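PDB 5MYP: aldehyde dehydrogenase from Trypanosoma brucei, which probably oxidises aldehydes to carboxylic acids with NAD+ as the electron acceptor. Local coordinates for residues 258-263 and 391-396; 197-202 and 222-227; 350-355 and 368-373; 262-267 and 384-389; 322-327 and 362-367. All coordinates share one frame; numbering follows the deposited sequence.

Contact 1: 258-263 and 391-396; sequences TCIAPD and KPLALY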
# COMPACT_ATOMS: atom_id res chain seq x y z
N THR A 258 7.20 -22.44 8.99
CA THR A 258 7.62 -21.04 8.97
C THR A 258 7.43 -20.54 7.54
O THR A 258 7.80 -21.23 6.58
CB THR A 258 9.10 -20.89 9.38
OG1 THR A 258 9.36 -21.62 10.58
CG2 THR A 258 9.50 -19.43 9.58
N CYS A 259 6.87 -19.33 7.40
CA CYS A 259 6.61 -18.73 6.09
C CYS A 259 7.86 -18.42 5.27
O CYS A 259 7.78 -18.26 4.05
CB CYS A 259 5.79 -17.45 6.26
SG CYS A 259 4.05 -17.79 6.62
N ILE A 260 9.01 -18.36 5.95
CA ILE A 260 10.32 -18.13 5.31
C ILE A 260 11.26 -19.34 5.50
O ILE A 260 12.48 -19.22 5.34
CB ILE A 260 10.97 -16.82 5.84
CG1 ILE A 260 11.07 -16.80 7.37
CG2 ILE A 260 10.18 -15.61 5.35
CD1 ILE A 260 11.83 -15.63 7.94
N ALA A 261 10.70 -20.51 5.81
CA ALA A 261 11.50 -21.73 5.90
C ALA A 261 12.04 -22.08 4.52
O ALA A 261 11.41 -21.76 3.52
CB ALA A 261 10.68 -22.89 6.43
N PRO A 262 13.23 -22.72 4.46
CA PRO A 262 13.66 -23.25 3.17
C PRO A 262 12.67 -24.32 2.71
O PRO A 262 12.50 -25.34 3.39
CB PRO A 262 15.06 -23.83 3.47
CG PRO A 262 15.10 -24.03 4.94
CD PRO A 262 14.18 -23.02 5.54
N ASP A 263 11.98 -24.06 1.61
CA ASP A 263 10.92 -24.95 1.14
C ASP A 263 11.53 -26.07 0.32
O ASP A 263 11.22 -27.24 0.56
CB ASP A 263 9.89 -24.17 0.32
CG ASP A 263 8.71 -25.03 -0.10
OD1 ASP A 263 8.83 -25.75 -1.11
OD2 ASP A 263 7.66 -24.98 0.57
N LYS A 391 5.65 -15.83 -6.44
CA LYS A 391 6.73 -15.06 -5.83
C LYS A 391 6.76 -15.39 -4.34
O LYS A 391 5.78 -15.16 -3.65
CB LYS A 391 6.51 -13.56 -6.04
CG LYS A 391 6.55 -13.11 -7.49
CD LYS A 391 6.25 -11.63 -7.62
CE LYS A 391 6.30 -11.17 -9.07
NZ LYS A 391 5.91 -9.73 -9.18
N PRO A 392 7.87 -15.98 -3.86
CA PRO A 392 7.93 -16.42 -2.47
C PRO A 392 8.32 -15.28 -1.53
O PRO A 392 8.87 -14.27 -1.98
CB PRO A 392 9.02 -17.48 -2.49
CG PRO A 392 9.96 -17.00 -3.53
CD PRO A 392 9.14 -16.26 -4.55
N LEU A 393 8.07 -15.48 -0.24
CA LEU A 393 8.41 -14.48 0.77
C LEU A 393 9.92 -14.30 0.92
O LEU A 393 10.40 -13.20 1.19
CB LEU A 393 7.79 -14.86 2.11
CG LEU A 393 7.83 -13.83 3.24
CD1 LEU A 393 7.22 -12.50 2.81
CD2 LEU A 393 7.11 -14.37 4.47
N ALA A 394 10.68 -15.39 0.74
CA ALA A 394 12.14 -15.34 0.82
C ALA A 394 12.76 -16.12 -0.33
O ALA A 394 12.14 -17.03 -0.88
CB ALA A 394 12.61 -15.89 2.15
N LEU A 395 13.97 -15.73 -0.70
CA LEU A 395 14.79 -16.47 -1.66
C LEU A 395 16.20 -16.51 -1.09
O LEU A 395 16.73 -15.48 -0.67
CB LEU A 395 14.76 -15.80 -3.03
CG LEU A 395 15.60 -16.44 -4.16
CD1 LEU A 395 14.91 -16.27 -5.51
CD2 LEU A 395 17.01 -15.88 -4.21
N TYR A 396 16.81 -17.69 -1.10
CA TYR A 396 18.11 -17.90 -0.49
C TYR A 396 19.11 -18.38 -1.53
O TYR A 396 18.79 -19.25 -2.34
CB TYR A 396 17.98 -18.92 0.64
CG TYR A 396 16.96 -18.53 1.69
CD1 TYR A 396 17.05 -17.31 2.35
CD2 TYR A 396 15.90 -19.39 2.03
CE1 TYR A 396 16.12 -16.94 3.31
CE2 TYR A 396 14.97 -19.03 3.00
CZ TYR A 396 15.09 -17.80 3.63
OH TYR A 396 14.19 -17.43 4.61
O HOH W 1 7.62 -18.18 1.19
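Leu393 presses its CD2 methyl against the branch methyl of Ile260, and the 3.4 Å between Leu393 CD2 and Ile260 CG2 is tighter than ordinary van der Waals contact. With CG anti to its own backbone N (chi1 -170°), the leucine also brings CD2 to 3.8 Å from Cys259 CB, so it leans on the root of the cysteine side chain. The two backbones are linked here by one water, which accepts from Leu393 N at 3.1 Å and lies 2.9 Å from Cys259 O. Ala394 follows with a single methyl, small enough for a place where the chains run close; its CB meets Ile260 CG2 at 4.0 Å. At Tyr396 the second segment has become a strand, and a long side chain is needed to span the distance. The phenol donates to Ile260 O, 2.6 Å from Tyr396 OH, on a lone pair in the carbonyl plane. This bond fastens an otherwise irregular loop, and the oxygen lies at the ring's edge, in its plane. Thr258 to Ala261 form a type I turn carrying Cys259, the predicted catalytic residue, and the side chain of Leu393 comes within about 4 Å of that of Glu223, also predicted to be catalytic. The arrangement is consistent with the loop that carries the catalytic cysteine in aldehyde dehydrogenases, backed by the entry to strand 395-398, which strand 229-232 separates from strand 264-268.

Contact 2: 197-202 and 222-227; sequences ILYTGS and LELGGK
Tyr199 O is held by the N-H of Glu223, with 2.8 Å between Glu223 N and Tyr199 O and an almost straight bond (169° at the hydrogen), and it also receives a CA-H...O contact from Leu222. The next link runs back the other way: Glu223 O accepts from Gly201 N at 3.1 Å, and Thr200 CA lies 3.2 Å from the same Glu223 O. This is parallel pairing, and the close approach runs one residue past both strands, to Gly201 and Leu224, where Leu224 CA approaches Gly201 O.

Thr200 and Glu223 share one face. Thr200 OG1 lies 3.7 Å from Glu223 CB, and a bend at chi2 (-82°) then leads the carboxylate of this predicted catalytic residue away from the threonine. Tyr199 and Leu222 point to the other face, where Leu224 CD2 meets the edge of the tyrosine ring at 3.9 Å from Tyr199 CE2, the two side chains crossing at about a right angle. Tyr199 OH accepts from Ser202 N at 3.1 Å. Gly201 suits this bend because a CB there would strike Tyr199 OH and, at these backbone angles, jam against Thr200 O.

Strands 196-200 and 220-223 belong to a beta-alpha-beta unit whose helix 203-214 is N-capped by Ser202, with OG bonded to Val205 N. Tyr199 and Leu224 pack against that helix, Thr200 against helix 132-143, and Leu222 and Leu224 against Leu217 of the second subunit.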
# COMPACT_ATOMS: atom_id res chain seq x y z
N ILE A 197 -5.86 -3.05 8.04
CA ILE A 197 -5.89 -4.45 8.48
C ILE A 197 -4.55 -5.09 8.15
O ILE A 197 -4.09 -5.03 7.01
CB ILE A 197 -7.03 -5.25 7.80
CG1 ILE A 197 -8.40 -4.65 8.15
CG2 ILE A 197 -6.97 -6.72 8.21
CD1 ILE A 197 -9.52 -5.07 7.23
N LEU A 198 -3.90 -5.69 9.16
CA LEU A 198 -2.74 -6.54 8.92
C LEU A 198 -3.14 -7.99 9.15
O LEU A 198 -3.64 -8.34 10.22
CB LEU A 198 -1.54 -6.16 9.80
CG LEU A 198 -0.22 -6.87 9.42
CD1 LEU A 198 1.00 -5.96 9.57
CD2 LEU A 198 -0.02 -8.18 10.17
N TYR A 199 -2.92 -8.83 8.13
CA TYR A 199 -3.23 -10.26 8.19
C TYR A 199 -1.99 -11.07 7.87
O TYR A 199 -1.33 -10.82 6.86
CB TYR A 199 -4.36 -10.63 7.21
CG TYR A 199 -4.54 -12.12 7.06
CD1 TYR A 199 -5.26 -12.85 8.00
CD2 TYR A 199 -3.94 -12.81 6.01
CE1 TYR A 199 -5.42 -14.22 7.88
CE2 TYR A 199 -4.07 -14.19 5.89
CZ TYR A 199 -4.82 -14.89 6.83
OH TYR A 199 -4.95 -16.26 6.71
N THR A 200 -1.69 -12.05 8.72
CA THR A 200 -0.64 -13.03 8.48
C THR A 200 -1.31 -14.40 8.39
O THR A 200 -2.14 -14.75 9.22
CB THR A 200 0.40 -13.03 9.62
OG1 THR A 200 0.88 -11.70 9.83
CG2 THR A 200 1.59 -13.93 9.28
N GLY A 201 -0.96 -15.15 7.35
CA GLY A 201 -1.52 -16.48 7.13
C GLY A 201 -1.44 -16.92 5.67
O GLY A 201 -0.42 -16.70 5.03
N SER A 202 -2.51 -17.52 5.17
CA SER A 202 -2.54 -18.12 3.83
C SER A 202 -3.06 -17.16 2.77
O SER A 202 -3.83 -16.25 3.07
CB SER A 202 -3.42 -19.37 3.83
OG SER A 202 -4.77 -19.03 4.04
N LEU A 222 -0.64 -7.76 3.94
CA LEU A 222 -0.85 -9.21 3.90
C LEU A 222 0.52 -9.87 3.94
O LEU A 222 1.37 -9.58 3.10
CB LEU A 222 -1.62 -9.60 2.63
CG LEU A 222 -2.94 -8.86 2.38
CD1 LEU A 222 -3.52 -9.21 1.02
CD2 LEU A 222 -3.95 -9.16 3.48
N GLU A 223 0.74 -10.71 4.95
CA GLU A 223 2.01 -11.41 5.14
C GLU A 223 1.73 -12.89 4.95
O GLU A 223 1.18 -13.55 5.84
CB GLU A 223 2.56 -11.13 6.55
CG GLU A 223 2.93 -9.67 6.80
CD GLU A 223 4.30 -9.27 6.28
OE1 GLU A 223 5.11 -10.15 5.92
OE2 GLU A 223 4.56 -8.05 6.22
N LEU A 224 2.10 -13.40 3.78
CA LEU A 224 1.66 -14.73 3.36
C LEU A 224 2.88 -15.63 3.20
O LEU A 224 3.89 -15.41 3.88
CB LEU A 224 0.79 -14.63 2.10
CG LEU A 224 -0.26 -13.51 2.14
CD1 LEU A 224 -0.96 -13.37 0.80
CD2 LEU A 224 -1.27 -13.72 3.26
N GLY A 225 2.80 -16.65 2.36
CA GLY A 225 3.88 -17.61 2.21
C GLY A 225 4.21 -17.87 0.76
O GLY A 225 4.19 -16.95 -0.07
N GLY A 226 4.51 -19.12 0.46
CA GLY A 226 5.00 -19.54 -0.85
C GLY A 226 6.16 -20.48 -0.61
O GLY A 226 6.49 -20.80 0.53
N LYS A 227 6.79 -20.89 -1.70
CA LYS A 227 7.88 -21.85 -1.65
C LYS A 227 9.20 -21.11 -1.76
O LYS A 227 9.66 -20.84 -2.87
CB LYS A 227 7.73 -22.88 -2.77
CG LYS A 227 6.45 -23.70 -2.70
CD LYS A 227 6.28 -24.61 -3.91
CE LYS A 227 7.28 -25.75 -3.93
NZ LYS A 227 7.05 -26.76 -2.86

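Contact 3: 350-355 and 368-373; sequences TILTNI and GPILPV. Unlike the reference sequence in segment 350-355: Asn354 (reference Asp).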
# COMPACT_ATOMS: atom_id res chain seq x y z
N THR A 350 13.11 -34.45 6.40
CA THR A 350 13.18 -35.47 5.37
C THR A 350 13.61 -34.84 4.05
O THR A 350 12.97 -33.90 3.58
CB THR A 350 11.82 -36.17 5.21
OG1 THR A 350 11.47 -36.81 6.45
CG2 THR A 350 11.84 -37.20 4.08
N ILE A 351 14.71 -35.35 3.49
CA ILE A 351 15.27 -34.85 2.23
C ILE A 351 14.81 -35.76 1.10
O ILE A 351 15.06 -36.98 1.13
CB ILE A 351 16.81 -34.82 2.26
CG1 ILE A 351 17.32 -34.04 3.49
CG2 ILE A 351 17.36 -34.22 0.96
CD1 ILE A 351 18.82 -34.08 3.67
N LEU A 352 14.13 -35.18 0.11
CA LEU A 352 13.67 -35.92 -1.07
C LEU A 352 14.56 -35.59 -2.26
O LEU A 352 14.87 -34.42 -2.50
CB LEU A 352 12.22 -35.56 -1.42
CG LEU A 352 11.11 -35.82 -0.41
CD1 LEU A 352 9.78 -35.45 -1.04
CD2 LEU A 352 11.10 -37.28 0.05
N THR A 353 14.94 -36.62 -3.01
CA THR A 353 15.66 -36.47 -4.28
C THR A 353 14.84 -37.12 -5.40
O THR A 353 13.81 -37.74 -5.13
CB THR A 353 17.05 -37.12 -4.21
OG1 THR A 353 16.92 -38.50 -3.89
CG2 THR A 353 17.92 -36.43 -3.17
N ASN A 354 15.30 -36.95 -6.64
CA ASN A 354 14.63 -37.52 -7.82
C ASN A 354 13.15 -37.13 -7.84
O ASN A 354 12.27 -37.97 -7.97
CB ASN A 354 14.80 -39.05 -7.85
CG ASN A 354 16.25 -39.49 -7.80
OD1 ASN A 354 17.16 -38.70 -8.03
ND2 ASN A 354 16.47 -40.76 -7.51
N ILE A 355 12.91 -35.83 -7.71
CA ILE A 355 11.56 -35.29 -7.59
C ILE A 355 10.86 -35.25 -8.94
O ILE A 355 11.49 -34.99 -9.97
CB ILE A 355 11.57 -33.88 -6.92
CG1 ILE A 355 11.40 -34.02 -5.41
CG2 ILE A 355 10.46 -32.96 -7.41
CD1 ILE A 355 12.57 -34.66 -4.71
N GLY A 368 6.46 -27.57 6.33
CA GLY A 368 6.72 -28.77 7.10
C GLY A 368 8.12 -29.31 6.89
O GLY A 368 8.92 -28.71 6.18
N PRO A 369 8.43 -30.46 7.52
CA PRO A 369 9.80 -31.00 7.48
C PRO A 369 10.29 -31.65 6.17
O PRO A 369 11.37 -32.25 6.18
CB PRO A 369 9.79 -32.04 8.62
CG PRO A 369 8.62 -31.67 9.47
CD PRO A 369 7.61 -31.18 8.50
N ILE A 370 9.56 -31.53 5.06
CA ILE A 370 9.97 -32.13 3.79
C ILE A 370 10.79 -31.13 2.98
O ILE A 370 10.35 -30.00 2.75
CB ILE A 370 8.76 -32.60 2.94
CG1 ILE A 370 7.78 -33.45 3.78
CG2 ILE A 370 9.22 -33.35 1.70
CD1 ILE A 370 8.41 -34.62 4.52
N LEU A 371 11.99 -31.55 2.55
CA LEU A 371 12.89 -30.72 1.76
C LEU A 371 13.24 -31.40 0.43
O LEU A 371 14.16 -32.23 0.37
CB LEU A 371 14.17 -30.41 2.55
CG LEU A 371 15.11 -29.35 1.97
CD1 LEU A 371 14.52 -27.95 2.09
CD2 LEU A 371 16.47 -29.39 2.67
N PRO A 372 12.50 -31.07 -0.65
CA PRO A 372 12.88 -31.51 -1.99
C PRO A 372 14.22 -30.92 -2.43
O PRO A 372 14.50 -29.75 -2.15
CB PRO A 372 11.76 -30.96 -2.87
CG PRO A 372 10.59 -30.85 -1.96
CD PRO A 372 11.18 -30.41 -0.66
N VAL A 373 15.02 -31.73 -3.11
CA VAL A 373 16.30 -31.31 -3.67
C VAL A 373 16.25 -31.52 -5.18
O VAL A 373 16.14 -32.66 -5.66
CB VAL A 373 17.47 -32.10 -3.05
CG1 VAL A 373 18.80 -31.75 -3.72
CG2 VAL A 373 17.56 -31.84 -1.55
O HOH W 2 15.12 -33.84 -7.93
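Thr350 and Ile370, paired side by side, begin a run of four backbone hydrogen bonds. Thr350 N donates to Pro369 O at 2.8 Å, and Thr350 O accepts from Leu371 N at 2.7 Å. Leu371 O then accepts from Leu352 N at 3.0 Å, with the donor well above the carbonyl plane (46° out of it), and Leu352 O takes Val373 N. CA-H...O contacts from Ile370, Ile351 and Pro372 fill in between. Proline fits at 372 because its nitrogen, which has no hydrogen, is turned away from strand 346-353; its carbonyl O, on that same far side, accepts from Val265 N. The pairing is parallel, and it joins strand 346-353 to strand 370-376 in the mixed sheet of the catalytic domain, with strand 264-268 beyond.

Apolar contacts bind both faces. Ile351 CG2 and Val373 CG2 are only 3.5 Å apart, tighter than usual; beta-branched residues suit extended chains like these. On the other face the side chains of Leu352 and Ile370 cross obliquely, Leu352 CD1 meeting Ile370 CG2 also at 3.5 Å, and Ile370 CD1 comes 3.8 Å from Thr350 CB. The threonine hydroxyl is bonded to Ala348 O and Gly338 N. Past the strand end, Ile355 CG1 rests on Pro372 CB, and a water accepts from Ile355 N while donating to Val373 O at 2.8 Å.

Contact 4: 262-267 and 384-389; sequences PDYVVV and KIINSR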
# COMPACT_ATOMS: atom_id res chain seq x y z
N PRO A 262 13.23 -22.72 4.46
CA PRO A 262 13.66 -23.25 3.17
C PRO A 262 12.67 -24.32 2.71
O PRO A 262 12.50 -25.34 3.39
CB PRO A 262 15.06 -23.83 3.47
CG PRO A 262 15.10 -24.03 4.94
CD PRO A 262 14.18 -23.02 5.54
N ASP A 263 11.98 -24.06 1.61
CA ASP A 263 10.92 -24.95 1.14
C ASP A 263 11.53 -26.07 0.32
O ASP A 263 11.22 -27.24 0.56
CB ASP A 263 9.89 -24.17 0.32
CG ASP A 263 8.71 -25.03 -0.10
OD1 ASP A 263 8.83 -25.75 -1.11
OD2 ASP A 263 7.66 -24.98 0.57
N TYR A 264 12.37 -25.71 -0.66
CA TYR A 264 13.11 -26.67 -1.48
C TYR A 264 14.48 -26.12 -1.86
O TYR A 264 14.73 -24.92 -1.73
CB TYR A 264 12.32 -27.04 -2.74
CG TYR A 264 12.11 -25.90 -3.73
CD1 TYR A 264 11.06 -25.00 -3.57
CD2 TYR A 264 12.95 -25.74 -4.83
CE1 TYR A 264 10.85 -23.97 -4.47
CE2 TYR A 264 12.74 -24.71 -5.75
CZ TYR A 264 11.69 -23.83 -5.56
OH TYR A 264 11.48 -22.81 -6.46
N VAL A 265 15.34 -27.02 -2.33
CA VAL A 265 16.71 -26.68 -2.73
C VAL A 265 16.89 -26.91 -4.24
O VAL A 265 16.39 -27.89 -4.79
CB VAL A 265 17.75 -27.53 -1.96
CG1 VAL A 265 19.17 -27.23 -2.43
CG2 VAL A 265 17.64 -27.29 -0.46
N VAL A 266 17.59 -25.97 -4.89
CA VAL A 266 18.06 -26.14 -6.27
C VAL A 266 19.58 -26.10 -6.20
O VAL A 266 20.17 -25.03 -5.99
CB VAL A 266 17.52 -25.05 -7.22
CG1 VAL A 266 17.88 -25.38 -8.67
CG2 VAL A 266 16.01 -24.89 -7.06
N VAL A 267 20.22 -27.26 -6.35
CA VAL A 267 21.66 -27.40 -6.15
C VAL A 267 22.36 -27.68 -7.48
O VAL A 267 21.82 -28.38 -8.33
CB VAL A 267 22.01 -28.47 -5.08
CG1 VAL A 267 21.46 -29.85 -5.44
CG2 VAL A 267 23.51 -28.54 -4.82
N LYS A 384 13.79 -21.24 -14.64
CA LYS A 384 12.60 -22.00 -15.04
C LYS A 384 11.86 -22.59 -13.84
O LYS A 384 10.63 -22.60 -13.82
CB LYS A 384 12.99 -23.12 -16.00
CG LYS A 384 11.84 -24.01 -16.44
CD LYS A 384 12.10 -24.61 -17.81
CE LYS A 384 11.38 -25.94 -17.99
NZ LYS A 384 9.95 -25.86 -17.59
N ILE A 385 12.61 -23.08 -12.85
CA ILE A 385 12.03 -23.62 -11.62
C ILE A 385 11.39 -22.51 -10.79
O ILE A 385 10.23 -22.61 -10.40
CB ILE A 385 13.09 -24.39 -10.79
CG1 ILE A 385 13.55 -25.65 -11.53
CG2 ILE A 385 12.56 -24.76 -9.40
CD1 ILE A 385 14.91 -26.17 -11.10
N ILE A 386 12.15 -21.44 -10.54
CA ILE A 386 11.72 -20.37 -9.62
C ILE A 386 10.66 -19.45 -10.25
O ILE A 386 9.64 -19.16 -9.61
CB ILE A 386 12.93 -19.56 -9.10
CG1 ILE A 386 13.86 -20.47 -8.29
CG2 ILE A 386 12.47 -18.37 -8.24
CD1 ILE A 386 15.18 -19.84 -7.88
N ASN A 387 10.89 -18.99 -11.48
CA ASN A 387 9.99 -18.02 -12.13
C ASN A 387 8.68 -18.61 -12.67
O ASN A 387 7.77 -17.86 -12.99
CB ASN A 387 10.72 -17.24 -13.24
CG ASN A 387 11.91 -16.45 -12.72
OD1 ASN A 387 12.09 -16.29 -11.52
ND2 ASN A 387 12.72 -15.95 -13.64
N SER A 388 8.58 -19.94 -12.74
CA SER A 388 7.30 -20.59 -13.06
C SER A 388 6.38 -20.74 -11.85
O SER A 388 5.23 -21.16 -11.99
CB SER A 388 7.54 -21.97 -13.68
OG SER A 388 8.13 -22.86 -12.75
N ARG A 389 6.88 -20.42 -10.65
CA ARG A 389 6.11 -20.53 -9.42
C ARG A 389 5.82 -19.15 -8.85
O ARG A 389 6.38 -18.15 -9.30
CB ARG A 389 6.87 -21.40 -8.42
CG ARG A 389 6.93 -22.85 -8.86
CD ARG A 389 7.82 -23.72 -7.99
NE ARG A 389 7.63 -25.14 -8.31
CZ ARG A 389 8.15 -25.77 -9.37
NH1 ARG A 389 8.95 -25.15 -10.24
NH2 ARG A 389 7.87 -27.06 -9.55
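Tyr264 buries more surface here than any other residue, and its chief partner is Ile385. The phenol slides alongside the isoleucine in the opposite direction, with Tyr264 CE2 3.7 Å from Ile385 CG2 and Tyr264 OH equally near to that methyl. Chi1 of 65° sets Tyr264 CG between the backbone N and the carbonyl carbon, from where the ring reaches across to the helix. Its hydroxyl oxygen ends among carbons, 3.8 Å from Ile386 CG1 and 4.1 Å from Arg389 CD; the flat ring gives the length needed to reach from the strand to the helix end. No hydrogen bond crosses this contact.

Ile385 has a second role. Its CG2 branch, anti to the backbone N, serves the tyrosine, while the longer branch ends in CD1, which meets Val266 CG1 tip to tip at 3.9 Å. Tyr264 and Val266, two positions apart on strand 264-268, point to the same face of the sheet, and the branched isoleucine spans both. Helix 379-387 is the link of a beta-alpha-beta crossover from strand 370-376 to strand 395-398; it passes over strands 264-268 and 229-232, and Ile386 packs on Pro229 and Val231 of the latter.

The end of the helix is tied by side chains. Ser388 OG donates to Lys384 O at 2.7 Å, and Arg389 NH1 donates to Ile385 O at 2.8 Å, the acceptor lying in the guanidinium plane. Arg389 NH2 extends the hold to Met362 O, and Met362 itself touches the ring of Tyr264.

Contact 5: 322-327 and 362-367; sequences FQRLME and MQEEIF. Unlike the reference sequence in segment 322-327: Gln323 (reference His).
Arg324 places its guanidinium in the bend of segment 362-367 and makes four hydrogen bonds there. The shortest is from Arg324 NH2 to Glu365 O at 2.6 Å. Next comes the bond from Arg324 NH1 to Ile366 O at 3.0 Å; both acceptors lie close to the guanidinium plane, so two successive carbonyls fix the rotation of the group. From the side, Glu364 OE1 completes a salt bridge, taking NH2 of Arg324 at 3.1 Å on its anti lone pair and NE at 3.3 Å. Both nitrogens thus converge on a single carboxylate oxygen, tilted somewhat from the guanidinium plane, and the carboxylate is turned 26° against it. An arginine suits this place because its donors fan out in several directions, and its chain, extended from CG to NE with CG anti to the backbone N (chi1 178°), carries them from helix 319-328 to the loop.

The loop contains the start of the sequence Glu-Glu-Ile-Phe-Gly-Pro, a family signature of aldehyde dehydrogenases, running from Glu364 to Pro369, just before strand 370-376. It also borders the active site: the side chain of Phe367 is about 4 Å from that of Cys259, a predicted catalytic residue. The backbone is held from elsewhere as well, Ile366 N by Asp263 and Glu364 O by Lys227.

Beside the polar cluster the helix contributes Leu325, whose CD2 meets Ile366 CG2 at 3.8 Å and sits 3.5 Å from Ile366 O. The leucine also packs on Ile347 of strand 346-353, while Ile366 rests on Pro372 of strand 370-376.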
# COMPACT_ATOMS: atom_id res chain seq x y z
N PHE A 322 -0.37 -33.31 9.07
CA PHE A 322 0.52 -34.47 9.18
C PHE A 322 0.37 -35.42 7.99
O PHE A 322 1.37 -35.79 7.37
CB PHE A 322 0.26 -35.22 10.50
CG PHE A 322 1.10 -36.45 10.67
CD1 PHE A 322 0.68 -37.68 10.17
CD2 PHE A 322 2.31 -36.39 11.35
CE1 PHE A 322 1.45 -38.82 10.32
CE2 PHE A 322 3.09 -37.53 11.51
CZ PHE A 322 2.66 -38.74 10.99
N GLN A 323 -0.87 -35.81 7.68
CA GLN A 323 -1.15 -36.72 6.56
C GLN A 323 -0.72 -36.14 5.21
O GLN A 323 -0.17 -36.86 4.37
CB GLN A 323 -2.63 -37.10 6.53
CG GLN A 323 -3.09 -37.93 7.73
CD GLN A 323 -4.59 -37.89 7.95
OE1 GLN A 323 -5.37 -37.80 7.00
NE2 GLN A 323 -5.00 -37.97 9.21
N ARG A 324 -0.97 -34.85 5.01
CA ARG A 324 -0.53 -34.12 3.80
C ARG A 324 0.99 -34.18 3.60
O ARG A 324 1.46 -34.44 2.50
CB ARG A 324 -1.00 -32.66 3.89
CG ARG A 324 -0.58 -31.75 2.74
CD ARG A 324 -1.18 -30.36 2.91
NE ARG A 324 -0.61 -29.39 1.98
CZ ARG A 324 0.55 -28.72 2.15
NH1 ARG A 324 1.32 -28.91 3.23
NH2 ARG A 324 0.94 -27.86 1.22
N LEU A 325 1.74 -33.97 4.69
CA LEU A 325 3.20 -34.02 4.65
C LEU A 325 3.72 -35.44 4.41
O LEU A 325 4.69 -35.62 3.67
CB LEU A 325 3.80 -33.43 5.93
CG LEU A 325 3.59 -31.92 6.09
CD1 LEU A 325 3.78 -31.49 7.54
CD2 LEU A 325 4.51 -31.13 5.17
N MET A 326 3.09 -36.43 5.03
CA MET A 326 3.45 -37.83 4.79
C MET A 326 3.21 -38.24 3.32
O MET A 326 4.03 -38.95 2.75
CB MET A 326 2.70 -38.78 5.74
CG MET A 326 3.08 -38.64 7.21
SD MET A 326 4.85 -38.73 7.58
CE MET A 326 5.20 -40.42 7.08
N GLU A 327 2.11 -37.77 2.72
CA GLU A 327 1.86 -38.02 1.29
C GLU A 327 2.87 -37.34 0.36
O GLU A 327 3.15 -37.86 -0.72
CB GLU A 327 0.43 -37.61 0.89
CG GLU A 327 -0.68 -38.52 1.39
CD GLU A 327 -0.52 -39.96 0.94
OE1 GLU A 327 -0.41 -40.83 1.83
OE2 GLU A 327 -0.48 -40.22 -0.28
N MET A 362 6.13 -30.20 -5.02
CA MET A 362 6.78 -29.09 -5.72
C MET A 362 5.81 -28.14 -6.43
O MET A 362 6.22 -27.36 -7.30
CB MET A 362 7.85 -29.64 -6.68
CG MET A 362 9.19 -29.90 -6.00
SD MET A 362 9.86 -28.48 -5.12
CE MET A 362 10.05 -27.31 -6.47
N GLN A 363 4.54 -28.20 -6.05
CA GLN A 363 3.52 -27.23 -6.48
C GLN A 363 2.98 -26.38 -5.33
O GLN A 363 2.63 -25.22 -5.55
CB GLN A 363 2.36 -27.96 -7.16
CG GLN A 363 2.72 -28.65 -8.47
CD GLN A 363 3.26 -27.68 -9.51
OE1 GLN A 363 2.56 -26.77 -9.95
NE2 GLN A 363 4.51 -27.87 -9.90
N GLU A 364 2.89 -26.94 -4.13
CA GLU A 364 2.32 -26.26 -2.96
C GLU A 364 3.42 -25.89 -1.96
O GLU A 364 4.46 -26.54 -1.91
CB GLU A 364 1.30 -27.16 -2.28
CG GLU A 364 0.18 -27.67 -3.18
CD GLU A 364 -0.75 -28.66 -2.49
OE1 GLU A 364 -0.73 -28.77 -1.25
OE2 GLU A 364 -1.52 -29.34 -3.20
N GLU A 365 3.16 -24.85 -1.16
CA GLU A 365 4.00 -24.52 -0.01
C GLU A 365 3.99 -25.72 0.94
O GLU A 365 2.92 -26.15 1.37
CB GLU A 365 3.47 -23.28 0.72
CG GLU A 365 4.23 -22.91 1.99
CD GLU A 365 3.66 -21.69 2.71
OE1 GLU A 365 2.43 -21.48 2.64
OE2 GLU A 365 4.44 -20.94 3.34
N ILE A 366 5.17 -26.24 1.25
CA ILE A 366 5.27 -27.46 2.06
C ILE A 366 4.86 -27.16 3.50
O ILE A 366 3.98 -27.84 4.06
CB ILE A 366 6.68 -28.07 1.95
CG1 ILE A 366 6.92 -28.54 0.50
CG2 ILE A 366 6.84 -29.24 2.92
CD1 ILE A 366 8.28 -29.11 0.22
N PHE A 367 5.49 -26.15 4.10
CA PHE A 367 5.18 -25.71 5.47
C PHE A 367 5.33 -26.89 6.44
O PHE A 367 4.45 -27.18 7.25
CB PHE A 367 3.79 -25.08 5.53
CG PHE A 367 3.68 -23.96 6.52
CD1 PHE A 367 4.26 -22.73 6.25
CD2 PHE A 367 3.00 -24.14 7.72
CE1 PHE A 367 4.17 -21.69 7.17
CE2 PHE A 367 2.91 -23.09 8.63
CZ PHE A 367 3.49 -21.87 8.36

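Contacts 1 and 2 lie nearest the centre of the chain, hold the two predicted catalytic residues and also touch the second subunit. Contacts 3 and 4 are buried too, but farther out and away from these sites, whereas contact 5 is only partly buried and relies most on charge. Contacts 1, 3 and 4 share one sheet: strands 264-268 and 370-376 are neighbours in it, and the segments of contacts 1 and 4 overlap at Pro262 and Asp263. Contact 2 belongs to the other sheet, and the salt bridge of Lys227 with Asp263 connects its segment 222-227 to that overlap. Backbone pairing dominates contacts 2 and 3, and carbon packing dominates contact 4, while contact 1 mixes packing with a phenol bond.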